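Long-range contacts in purine nucleoside phosphorylase (Anopheles gambiae, PDB 2P4S), which catalyses the phosphorolysis of inosine, guanosine and their 2'-deoxy forms to free purine bases and pentose 1-phosphates in the purine salvage pathway: residues L216-I221 with L272-Y277; F245-T250 with E309-R314. All blocks are in the same frame, centred on the assembly; numbering follows the deposited sequence.

Overall arrangement
The two contacts lie in one subunit of the homotrimer, their centres about 14 Å apart, and their segments alternate along the chain. Interaction 1 is a parallel strand pair within the central mixed sheet; interaction 2 packs the loop ahead of helix 253-265 against helix 307-315. They meet at His-220, whose CE1 lies 3.9 Å from Met-247 CE and 4.3 Å from Ile-311 CG1. Interaction 1 is the nearer to the active site: between nearest atoms, the side chain of Tyr-277 is about 5 Å from a bound phosphate and about 6 Å from the inhibitor DADMe-ImmH, whereas that of Met-247 is about 10 Å from the inhibitor. Both contacts also touch the second subunit.

Interaction 1 of 2, residues L216-I221 with L272-Y277; sequences LIKDHI and LREGVY
Leu-216 O receives Gly-275 N at 2.9 Å in a nearly straight bond, while Glu-274 CA brings its hydrogen to the same oxygen at 3.4 Å. This grip belongs to a parallel strand pair of the mixed phosphorylase sheet, interrupted by a beta bulge: Ile-217 pairs with Gly-275 and the next pair is Asp-219 with Val-276, so the 216-221 strand holds one extra residue, Lys-218. Its N reaches Gly-275 O at 2.9 Å, with an N-H...O angle of 173°. Beyond it, Tyr-277 N binds Asp-219 O and Ile-221 N binds Tyr-277 O.

The branched Ile-217 suits the buried face, where CD1 lies 3.8 Å from Tyr-277 CB. A chi1 of 168° sets Tyr-277 CG opposite the backbone N, and the ring projects from the sheet so that OH bonds Ser-305 N beside the phosphate site. Beside the bulge, the aliphatic stems of Lys-218 and Glu-274 pack before their charges part: CB of Lys-218 is 3.8 Å from Glu-274 CG. Glu-274 OE1 also forms a salt bridge with Lys-260, and Lys-218 makes a cation-pi contact with Tyr-334 of the second subunit. A water bridges the separated charges, 3.0 Å from Lys-218 NZ and 2.8 Å from Glu-274 OE1.

Interaction 2 of 2, residues F245-T250 with E309-R314; sequences FGMANT and EIITAR
The Arg-314 guanidinium has Asn-249 O over one face, 4.1 Å above the plane and offset toward its rim, while a water lies in plane at its edge. That water accepts from Arg-314 NH2 at 2.6 Å and donates to Gly-246 O and Ala-248 O, so the arginine reaches the loop carbonyls through it. NH1 is held by Met-318 O. The Phe-245 ring stands almost perpendicular to the guanidinium, at 88°, and its CE1 meets Arg-314 CB at 3.9 Å. Arginine fits here because its aliphatic stem can pack while its flat end serves polar groups; bends at chi2 and chi3 fold it against the loop.

Thr-250 runs past the arginine in the opposite direction, with CG2 3.4 Å from Arg-314 CG. The other branch of Thr-250, OG1, turns back to Met-247 O, a bond modelled rather short; the same oxygen accepts from Thr-250 N at 3.1 Å. The Met-247 chain, bent at each torsion, brings its CE to 4.2 Å from Ile-311 CG1, and Phe-285 of the second subunit packs on Met-247. Residues 247 to 250 form a type II beta turn, whose third position needs the positive phi that asparagine adopts readily (Asn-249, 58°), in the loop that packs on helix 307-315 of the phosphorylase fold.

Interaction 1 of 2, residues L216-I221 with L272-Y277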
# COMPACT_ATOMS: atom_id res chain seq x y z
N LEU A 216 12.69 9.88 20.14
CA LEU A 216 12.98 10.79 19.03
C LEU A 216 12.86 10.04 17.72
O LEU A 216 13.37 8.94 17.56
CB LEU A 216 14.38 11.40 19.09
CG LEU A 216 14.74 12.01 20.45
CD1 LEU A 216 16.18 12.45 20.50
CD2 LEU A 216 13.74 13.13 20.89
N ILE A 217 12.20 10.67 16.76
CA ILE A 217 12.11 10.09 15.45
C ILE A 217 13.33 10.56 14.69
O ILE A 217 13.56 11.76 14.50
CB ILE A 217 10.76 10.42 14.75
CG1 ILE A 217 9.59 10.01 15.68
CG2 ILE A 217 10.70 9.75 13.34
CD1 ILE A 217 8.15 10.31 15.13
N LYS A 218 14.15 9.59 14.33
CA LYS A 218 15.33 9.85 13.57
C LYS A 218 15.00 9.67 12.08
O LYS A 218 15.63 10.29 11.23
CB LYS A 218 16.44 8.89 14.02
CG LYS A 218 17.73 9.03 13.22
CD LYS A 218 18.85 8.07 13.71
CE LYS A 218 20.22 8.56 13.17
NZ LYS A 218 21.29 7.53 13.64
N ASP A 219 14.03 8.80 11.79
CA ASP A 219 13.68 8.49 10.43
C ASP A 219 12.33 7.80 10.41
O ASP A 219 11.83 7.40 11.46
CB ASP A 219 14.75 7.58 9.79
CG ASP A 219 14.86 7.80 8.28
OD1 ASP A 219 14.00 8.53 7.70
OD2 ASP A 219 15.77 7.24 7.67
N HIS A 220 11.74 7.67 9.24
CA HIS A 220 10.52 6.90 9.11
C HIS A 220 10.57 5.99 7.86
O HIS A 220 11.43 6.13 6.99
CB HIS A 220 9.26 7.83 9.12
CG HIS A 220 9.14 8.70 7.91
ND1 HIS A 220 8.91 10.06 7.99
CD2 HIS A 220 9.25 8.41 6.59
CE1 HIS A 220 8.86 10.56 6.76
NE2 HIS A 220 9.06 9.58 5.90
N ILE A 221 9.63 5.06 7.79
CA ILE A 221 9.43 4.23 6.61
C ILE A 221 7.99 4.53 6.26
O ILE A 221 7.08 4.23 7.06
CB ILE A 221 9.63 2.69 6.90
CG1 ILE A 221 11.12 2.36 7.14
CG2 ILE A 221 9.13 1.88 5.67
CD1 ILE A 221 11.44 0.99 7.83
N LEU A 272 14.71 8.13 27.29
CA LEU A 272 14.81 8.70 25.97
C LEU A 272 15.40 7.67 24.98
O LEU A 272 16.46 7.12 25.21
CB LEU A 272 15.66 9.97 25.95
CG LEU A 272 15.53 10.79 24.66
CD1 LEU A 272 14.19 11.59 24.70
CD2 LEU A 272 16.71 11.70 24.43
N ARG A 273 14.70 7.46 23.86
CA ARG A 273 15.16 6.58 22.83
C ARG A 273 15.29 7.42 21.56
O ARG A 273 14.88 8.60 21.52
CB ARG A 273 14.14 5.43 22.58
CG ARG A 273 13.67 4.69 23.81
CD ARG A 273 14.80 3.77 24.35
NE ARG A 273 14.42 3.19 25.63
CZ ARG A 273 15.15 2.28 26.28
NH1 ARG A 273 16.31 1.81 25.76
NH2 ARG A 273 14.71 1.82 27.44
N GLU A 274 15.76 6.76 20.52
CA GLU A 274 15.86 7.37 19.21
C GLU A 274 15.72 6.27 18.16
O GLU A 274 16.46 5.30 18.20
CB GLU A 274 17.19 8.03 19.03
CG GLU A 274 17.25 8.82 17.74
CD GLU A 274 18.61 9.49 17.51
OE1 GLU A 274 19.67 8.89 17.85
OE2 GLU A 274 18.59 10.63 16.98
N GLY A 275 14.80 6.41 17.21
CA GLY A 275 14.67 5.35 16.22
C GLY A 275 13.67 5.67 15.16
O GLY A 275 13.44 6.84 14.85
N VAL A 276 13.16 4.61 14.53
CA VAL A 276 12.45 4.70 13.26
C VAL A 276 10.96 4.51 13.51
O VAL A 276 10.54 3.53 14.16
CB VAL A 276 13.05 3.67 12.21
CG1 VAL A 276 12.25 3.65 10.87
CG2 VAL A 276 14.63 3.89 11.98
N TYR A 277 10.14 5.41 12.92
CA TYR A 277 8.67 5.41 13.17
C TYR A 277 7.99 4.99 11.89
O TYR A 277 8.52 5.23 10.83
CB TYR A 277 8.21 6.78 13.63
CG TYR A 277 6.72 7.00 13.65
CD1 TYR A 277 5.97 6.73 14.81
CD2 TYR A 277 6.06 7.57 12.54
CE1 TYR A 277 4.60 6.96 14.85
CE2 TYR A 277 4.69 7.81 12.58
CZ TYR A 277 3.97 7.51 13.73
OH TYR A 277 2.61 7.76 13.77
O HOH W 1 21.12 6.90 16.53
O HOH W 2 21.89 9.81 15.84

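Interaction 2 of 2, residues F245-T250 with E309-R314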
# COMPACT_ATOMS: atom_id res chain seq x y z
N PHE A 245 11.87 16.19 -4.17
CA PHE A 245 12.87 16.61 -3.18
C PHE A 245 13.36 15.39 -2.41
O PHE A 245 12.68 14.33 -2.39
CB PHE A 245 12.31 17.68 -2.23
CG PHE A 245 11.10 17.22 -1.43
CD1 PHE A 245 11.26 16.73 -0.12
CD2 PHE A 245 9.82 17.28 -1.98
CE1 PHE A 245 10.15 16.27 0.59
CE2 PHE A 245 8.69 16.84 -1.27
CZ PHE A 245 8.85 16.33 0.01
N GLY A 246 14.53 15.56 -1.77
CA GLY A 246 15.18 14.47 -1.04
C GLY A 246 14.81 14.50 0.43
O GLY A 246 14.48 15.57 0.97
N MET A 247 14.91 13.35 1.10
CA MET A 247 14.48 13.24 2.52
C MET A 247 15.61 13.32 3.55
O MET A 247 15.36 13.26 4.76
CB MET A 247 13.66 11.95 2.70
CG MET A 247 12.32 11.97 1.92
SD MET A 247 11.23 13.28 2.52
CE MET A 247 10.84 12.71 4.17
N ALA A 248 16.85 13.50 3.10
CA ALA A 248 17.99 13.52 4.01
C ALA A 248 17.85 14.61 5.08
O ALA A 248 17.54 15.76 4.75
CB ALA A 248 19.31 13.69 3.27
N ASN A 249 18.09 14.24 6.34
CA ASN A 249 17.97 15.14 7.49
C ASN A 249 16.59 15.76 7.65
O ASN A 249 16.46 16.85 8.19
CB ASN A 249 19.05 16.23 7.46
CG ASN A 249 20.45 15.65 7.23
OD1 ASN A 249 20.82 14.60 7.78
ND2 ASN A 249 21.21 16.30 6.37
N THR A 250 15.55 15.06 7.22
CA THR A 250 14.15 15.49 7.43
C THR A 250 13.89 15.69 8.90
O THR A 250 13.31 16.71 9.29
CB THR A 250 13.17 14.44 6.87
OG1 THR A 250 13.23 14.48 5.45
CG2 THR A 250 11.74 14.66 7.34
N GLU A 309 2.28 14.58 7.58
CA GLU A 309 2.51 15.94 8.10
C GLU A 309 3.98 16.41 7.92
O GLU A 309 4.25 17.55 7.48
CB GLU A 309 2.12 15.98 9.60
CG GLU A 309 0.64 15.72 9.87
CD GLU A 309 0.38 15.13 11.26
OE1 GLU A 309 1.34 15.01 12.06
OE2 GLU A 309 -0.78 14.78 11.57
N ILE A 310 4.92 15.56 8.33
CA ILE A 310 6.34 15.78 8.10
C ILE A 310 6.71 15.95 6.63
O ILE A 310 7.47 16.82 6.29
CB ILE A 310 7.20 14.64 8.77
CG1 ILE A 310 6.99 14.67 10.31
CG2 ILE A 310 8.68 14.80 8.41
CD1 ILE A 310 7.75 15.82 11.07
N ILE A 311 6.16 15.13 5.74
CA ILE A 311 6.46 15.24 4.32
C ILE A 311 5.96 16.58 3.73
O ILE A 311 6.64 17.25 2.92
CB ILE A 311 5.84 14.04 3.57
CG1 ILE A 311 6.64 12.77 3.85
CG2 ILE A 311 5.75 14.26 2.07
CD1 ILE A 311 6.05 11.52 3.15
N THR A 312 4.76 16.96 4.14
CA THR A 312 4.22 18.29 3.78
C THR A 312 5.10 19.43 4.32
O THR A 312 5.34 20.40 3.63
CB THR A 312 2.78 18.41 4.29
OG1 THR A 312 2.00 17.31 3.74
CG2 THR A 312 2.18 19.74 3.88
N ALA A 313 5.56 19.32 5.56
CA ALA A 313 6.44 20.32 6.16
C ALA A 313 7.74 20.47 5.36
O ALA A 313 8.17 21.57 5.07
CB ALA A 313 6.75 19.97 7.58
N ARG A 314 8.35 19.35 5.01
CA ARG A 314 9.62 19.32 4.28
C ARG A 314 9.43 19.92 2.92
O ARG A 314 10.26 20.65 2.45
CB ARG A 314 10.15 17.87 4.16
CG ARG A 314 10.64 17.31 5.49
CD ARG A 314 11.60 18.33 6.18
NE ARG A 314 12.91 18.28 5.56
CZ ARG A 314 13.80 19.28 5.54
NH1 ARG A 314 13.51 20.45 6.11
NH2 ARG A 314 14.98 19.08 4.92
O HOH W 3 15.03 16.91 3.52